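Local atomic coordinates of histidine acid phosphatase (Hafnia alvei, PDB entry 4ARU), a protein that belongs to branch 2 of the histidine phosphatase superfamily, a family of enzymes named for a histidine. Residues T242-Q245 and W246-L250. Residues are numbered along the deposited sequence; the frame is centred on the assembly and turned at random.
Sequences TEQQ and WNSLL
Thr242 O accepts from Trp246 N at 3.1 Å, opening the first turn of helix 243-262, and the carbonyls of Glu243, Gln244 and Gln245 bond in the same i to i+4 way to the amides of Asn247, Ser248 and Leu249. Thr242 is the N-cap: its OG1 takes Gln245 N (3.0 Å), while Gln245 OE1 accepts from Thr242 N at 3.1 Å, the donor standing above the carbonyl plane. This capping box holds the Gln245 amide oxygen, which also accepts from His241 N. With CG beside its own backbone N (chi1 -72°), Gln245 reaches back toward the cap. A water bridges one turn, 3.1 Å from Gln244 NE2, from which it accepts, and 2.6 Å from Ser248 OG, a hydroxyl also bonded to Ser164 OG. Glu243 and Asn247 run side by side, their carboxylate and amide planes 13° apart, with Glu243 CG 3.8 Å from Asn247 ND2. Van der Waals contacts fill in the turn: Trp246 CD1 lies 3.5 Å from Thr242 O, and Leu250 CD2 meets the indole edge in plane. Trp246 packs on Phe224 and Leu225 of helix 213-229, edge-to-face with His228, while Leu249 rests on Leu167 and Met168 of helix 162-172.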
# COMPACT_ATOMS: atom_id res chain seq x y z
N THR A 242 14.93 -17.51 -8.45
CA THR A 242 13.76 -18.36 -8.22
C THR A 242 12.66 -17.67 -7.44
O THR A 242 12.84 -16.68 -6.75
CB THR A 242 14.13 -19.61 -7.44
OG1 THR A 242 14.41 -19.24 -6.10
CG2 THR A 242 15.32 -20.34 -8.03
N GLU A 243 11.46 -18.19 -7.60
CA GLU A 243 10.32 -17.75 -6.83
C GLU A 243 10.56 -17.84 -5.32
O GLU A 243 10.22 -16.94 -4.56
CB GLU A 243 9.14 -18.62 -7.23
CG GLU A 243 7.89 -18.54 -6.36
CD GLU A 243 6.86 -19.57 -6.73
OE1 GLU A 243 6.89 -20.79 -6.25
OE2 GLU A 243 6.07 -19.19 -7.64
N GLN A 244 11.17 -18.95 -4.90
CA GLN A 244 11.49 -19.15 -3.48
C GLN A 244 12.39 -18.03 -2.98
O GLN A 244 12.21 -17.53 -1.89
CB GLN A 244 12.15 -20.52 -3.27
CG GLN A 244 12.45 -20.85 -1.78
CD GLN A 244 13.72 -20.23 -1.21
OE1 GLN A 244 14.73 -20.02 -1.89
NE2 GLN A 244 13.66 -19.89 0.06
N GLN A 245 13.34 -17.61 -3.79
CA GLN A 245 14.23 -16.51 -3.37
C GLN A 245 13.47 -15.20 -3.29
O GLN A 245 13.63 -14.49 -2.33
CB GLN A 245 15.40 -16.39 -4.33
CG GLN A 245 16.40 -17.52 -4.17
CD GLN A 245 17.43 -17.52 -5.29
OE1 GLN A 245 17.20 -17.02 -6.39
NE2 GLN A 245 18.55 -18.14 -5.01
N TRP A 246 12.65 -14.88 -4.28
CA TRP A 246 11.82 -13.69 -4.19
C TRP A 246 10.99 -13.73 -2.93
O TRP A 246 10.88 -12.72 -2.23
CB TRP A 246 10.86 -13.58 -5.39
CG TRP A 246 11.46 -12.96 -6.62
CD1 TRP A 246 11.67 -13.57 -7.79
CD2 TRP A 246 11.89 -11.62 -6.77
NE1 TRP A 246 12.24 -12.69 -8.70
CE2 TRP A 246 12.39 -11.48 -8.09
CE3 TRP A 246 11.89 -10.54 -5.92
CZ2 TRP A 246 12.89 -10.26 -8.58
CZ3 TRP A 246 12.42 -9.32 -6.38
CH2 TRP A 246 12.91 -9.21 -7.70
N ASN A 247 10.37 -14.87 -2.63
CA ASN A 247 9.51 -14.92 -1.45
C ASN A 247 10.29 -14.74 -0.19
O ASN A 247 9.82 -14.07 0.72
CB ASN A 247 8.71 -16.24 -1.39
CG ASN A 247 7.67 -16.37 -2.50
OD1 ASN A 247 7.28 -15.38 -3.12
ND2 ASN A 247 7.25 -17.57 -2.77
N SER A 248 11.48 -15.32 -0.12
CA SER A 248 12.29 -15.25 1.07
C SER A 248 12.76 -13.82 1.30
O SER A 248 12.73 -13.32 2.43
CB SER A 248 13.49 -16.21 0.93
OG SER A 248 14.37 -16.06 2.05
N LEU A 249 13.16 -13.11 0.26
CA LEU A 249 13.59 -11.72 0.45
C LEU A 249 12.42 -10.80 0.84
O LEU A 249 12.51 -9.95 1.74
CB LEU A 249 14.23 -11.20 -0.83
CG LEU A 249 15.50 -11.90 -1.27
CD1 LEU A 249 15.93 -11.49 -2.70
CD2 LEU A 249 16.63 -11.66 -0.25
N LEU A 250 11.28 -10.98 0.18
CA LEU A 250 10.14 -10.09 0.48
C LEU A 250 9.51 -10.43 1.82
O LEU A 250 8.86 -9.57 2.39
CB LEU A 250 9.11 -10.13 -0.68
CG LEU A 250 9.31 -9.04 -1.77
CD1 LEU A 250 9.21 -7.58 -1.29
CD2 LEU A 250 10.60 -9.29 -2.52
O HOH W 1 15.22 -18.53 2.31